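Local coordinates for protein folylpolyglutamate synthase/dihydrofolate synthase (Thermotoga maritima, PDB 1O5Z) that probably adds glutamate to dihydropteroate and to tetrahydrofolate polyglutamates at the expense of ATP, as a magnesium-dependent ligase of folate biosynthesis, at residues T54-G59 against N166-L171. Numbering follows the deposited sequence.
Sequences TIHIGG and NVVFPL
Leu171 N donates a short, nearly straight hydrogen bond to Thr54 O (2.7 Å, N-H...O 168°), fastening the loop ahead of strand 173-175 to strand 53-58 of the Mur ligase middle domain. The two strands are parallel neighbours in its central sheet, and His56 continues the pairing with Cys172 and Thr174. A water adds a second link, accepting from Thr54 N and donating to Phe169 O. Thr54 CG2 wedges between Val168 and Pro170, tightly packed at 3.4 Å from both Val168 CB and Pro170 CA. His56 points its CB toward the loop, and CG lies anti to the backbone N (chi1 -160°). Val168 CG2 lies over one face of its imidazole in a CH-pi contact, 4.1 Å from the centroid, and Pro170 CG rests against His56 CB. NE2 is hydrogen-bonded to Thr165 OG1, which helps fix the ring's rotation. An alanine in place of His56 would probably leave Thr165 OG1 without this partner and open a gap beneath Val168 CG2. Lys202 NZ is hydrogen-bonded to both Asn166 OD1 and Val168 O, so one amine joins two points of the loop. In the plane of the imidazole, at its edge, Asn166 OD1 stands 3.5 Å from His56 CE1.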
ATOM      1  N   THR A  54      10.043  16.085  -2.762  1.00 48.64           N
ATOM      2  CA  THR A  54       9.761  14.679  -2.693  1.00 49.22           C
ATOM      3  C   THR A  54       9.693  14.271  -1.232  1.00 48.63           C
ATOM      4  O   THR A  54      10.343  14.895  -0.372  1.00 47.18           O
ATOM      5  CB  THR A  54      10.863  14.012  -3.538  1.00 50.20           C
ATOM      6  OG1 THR A  54      10.266  13.381  -4.704  1.00 53.88           O
ATOM      7  CG2 THR A  54      11.579  12.996  -2.852  1.00 50.76           C
ATOM      8  N   ILE A  55       8.826  13.291  -0.936  1.00 48.06           N
ATOM      9  CA  ILE A  55       8.784  12.659   0.399  1.00 47.70           C
ATOM     10  C   ILE A  55       8.841  11.177   0.171  1.00 47.17           C
ATOM     11  O   ILE A  55       8.206  10.667  -0.727  1.00 46.94           O
ATOM     12  CB  ILE A  55       7.529  13.058   1.187  1.00 47.89           C
ATOM     13  CG1 ILE A  55       7.576  14.539   1.474  1.00 47.18           C
ATOM     14  CG2 ILE A  55       7.414  12.261   2.503  1.00 48.42           C
ATOM     15  CD1 ILE A  55       6.214  15.076   1.945  1.00 48.00           C
ATOM     16  N   HIS A  56       9.660  10.507   0.967  1.00 47.35           N
ATOM     17  CA  HIS A  56      10.038   9.146   0.663  1.00 46.40           C
ATOM     18  C   HIS A  56       9.690   8.241   1.813  1.00 45.91           C
ATOM     19  O   HIS A  56      10.184   8.468   2.900  1.00 45.42           O
ATOM     20  CB  HIS A  56      11.534   9.050   0.360  1.00 46.19           C
ATOM     21  CG  HIS A  56      11.900   7.818  -0.393  1.00 43.19           C
ATOM     22  ND1 HIS A  56      13.200   7.381  -0.513  1.00 44.65           N
ATOM     23  CD2 HIS A  56      11.141   6.941  -1.092  1.00 43.11           C
ATOM     24  CE1 HIS A  56      13.215   6.278  -1.241  1.00 44.37           C
ATOM     25  NE2 HIS A  56      11.978   5.976  -1.585  1.00 42.79           N
ATOM     26  N   ILE A  57       8.842   7.231   1.555  1.00 45.36           N
ATOM     27  CA  ILE A  57       8.281   6.387   2.612  1.00 45.72           C
ATOM     28  C   ILE A  57       8.493   4.899   2.418  1.00 45.67           C
ATOM     29  O   ILE A  57       7.907   4.295   1.526  1.00 45.10           O
ATOM     30  CB  ILE A  57       6.765   6.696   2.815  1.00 46.14           C
ATOM     31  CG1 ILE A  57       6.577   8.184   3.195  1.00 47.20           C
ATOM     32  CG2 ILE A  57       6.187   5.843   3.961  1.00 45.04           C
ATOM     33  CD1 ILE A  57       5.513   8.748   2.588  1.00 47.37           C
ATOM     34  N   GLY A  58       9.281   4.310   3.316  1.00 44.90           N
ATOM     35  CA  GLY A  58       9.496   2.878   3.346  1.00 45.47           C
ATOM     36  C   GLY A  58       9.070   2.230   4.641  1.00 45.66           C
ATOM     37  O   GLY A  58       8.461   2.841   5.513  1.00 47.46           O
ATOM     38  N   GLY A  59       9.393   0.970   4.775  1.00 46.32           N
ATOM     39  CA  GLY A  59       9.024   0.223   5.948  1.00 46.70           C
ATOM     40  C   GLY A  59       8.344  -1.060   5.542  1.00 47.03           C
ATOM     41  O   GLY A  59       7.742  -1.145   4.497  1.00 48.28           O
ATOM     42  N   ASN A 166      14.558   5.213  -4.846  1.00 46.92           N
ATOM     43  CA  ASN A 166      15.624   5.768  -3.992  1.00 46.81           C
ATOM     44  C   ASN A 166      16.628   6.680  -4.725  1.00 47.62           C
ATOM     45  O   ASN A 166      17.703   6.994  -4.210  1.00 48.39           O
ATOM     46  CB  ASN A 166      16.376   4.625  -3.302  1.00 46.84           C
ATOM     47  CG  ASN A 166      17.144   5.097  -2.124  1.00 45.77           C
ATOM     48  OD1 ASN A 166      16.671   5.990  -1.384  1.00 45.88           O
ATOM     49  ND2 ASN A 166      18.355   4.555  -1.942  1.00 42.05           N
ATOM     50  N   VAL A 167      16.265   7.086  -5.934  1.00 48.13           N
ATOM     51  CA  VAL A 167      16.998   8.067  -6.693  1.00 48.44           C
ATOM     52  C   VAL A 167      16.703   9.485  -6.215  1.00 50.11           C
ATOM     53  O   VAL A 167      17.328  10.437  -6.670  1.00 49.95           O
ATOM     54  CB  VAL A 167      16.708   7.904  -8.188  1.00 48.06           C
ATOM     55  CG1 VAL A 167      17.207   6.545  -8.652  1.00 48.08           C
ATOM     56  CG2 VAL A 167      15.249   8.050  -8.517  1.00 46.55           C
ATOM     57  N   VAL A 168      15.719   9.630  -5.318  1.00 51.17           N
ATOM     58  CA  VAL A 168      15.286  10.954  -4.880  1.00 52.50           C
ATOM     59  C   VAL A 168      16.171  11.470  -3.764  1.00 52.70           C
ATOM     60  O   VAL A 168      16.875  10.700  -3.116  1.00 52.85           O
ATOM     61  CB  VAL A 168      13.810  10.972  -4.364  1.00 52.60           C
ATOM     62  CG1 VAL A 168      12.869  10.473  -5.421  1.00 55.13           C
ATOM     63  CG2 VAL A 168      13.623  10.177  -3.060  1.00 52.61           C
ATOM     64  N   PHE A 169      16.125  12.793  -3.583  1.00 52.87           N
ATOM     65  CA  PHE A 169      16.576  13.474  -2.365  1.00 52.74           C
ATOM     66  C   PHE A 169      15.370  14.221  -1.737  1.00 50.62           C
ATOM     67  O   PHE A 169      14.987  15.297  -2.182  1.00 49.80           O
ATOM     68  CB  PHE A 169      17.681  14.434  -2.711  1.00 54.25           C
ATOM     69  CG  PHE A 169      18.755  14.434  -1.735  1.00 55.99           C
ATOM     70  CD1 PHE A 169      19.830  13.552  -1.883  1.00 57.45           C
ATOM     71  CD2 PHE A 169      18.702  15.309  -0.630  1.00 59.68           C
ATOM     72  CE1 PHE A 169      20.857  13.527  -0.954  1.00 60.53           C
ATOM     73  CE2 PHE A 169      19.741  15.329   0.331  1.00 60.19           C
ATOM     74  CZ  PHE A 169      20.832  14.443   0.174  1.00 60.45           C
ATOM     75  N   PRO A 170      14.727  13.593  -0.762  1.00 48.85           N
ATOM     76  CA  PRO A 170      13.451  14.069  -0.279  1.00 48.52           C
ATOM     77  C   PRO A 170      13.550  15.135   0.801  1.00 47.99           C
ATOM     78  O   PRO A 170      14.628  15.424   1.309  1.00 48.03           O
ATOM     79  CB  PRO A 170      12.821  12.795   0.297  1.00 48.13           C
ATOM     80  CG  PRO A 170      13.947  12.002   0.787  1.00 48.83           C
ATOM     81  CD  PRO A 170      15.136  12.348  -0.075  1.00 48.85           C
ATOM     82  N   LEU A 171      12.410  15.688   1.165  1.00 47.90           N
ATOM     83  CA  LEU A 171      12.338  16.575   2.308  1.00 48.32           C
ATOM     84  C   LEU A 171      12.408  15.775   3.635  1.00 47.46           C
ATOM     85  O   LEU A 171      12.811  16.291   4.681  1.00 46.48           O
ATOM     86  CB  LEU A 171      11.034  17.384   2.237  1.00 49.01           C
ATOM     87  CG  LEU A 171      10.859  18.305   1.027  1.00 48.41           C
ATOM     88  CD1 LEU A 171       9.439  18.849   1.021  1.00 47.19           C
ATOM     89  CD2 LEU A 171      11.867  19.427   1.108  1.00 48.21           C
TER
HETATM   90  O   HOH W   1      12.756  17.060  -1.954  1.00 39.40           O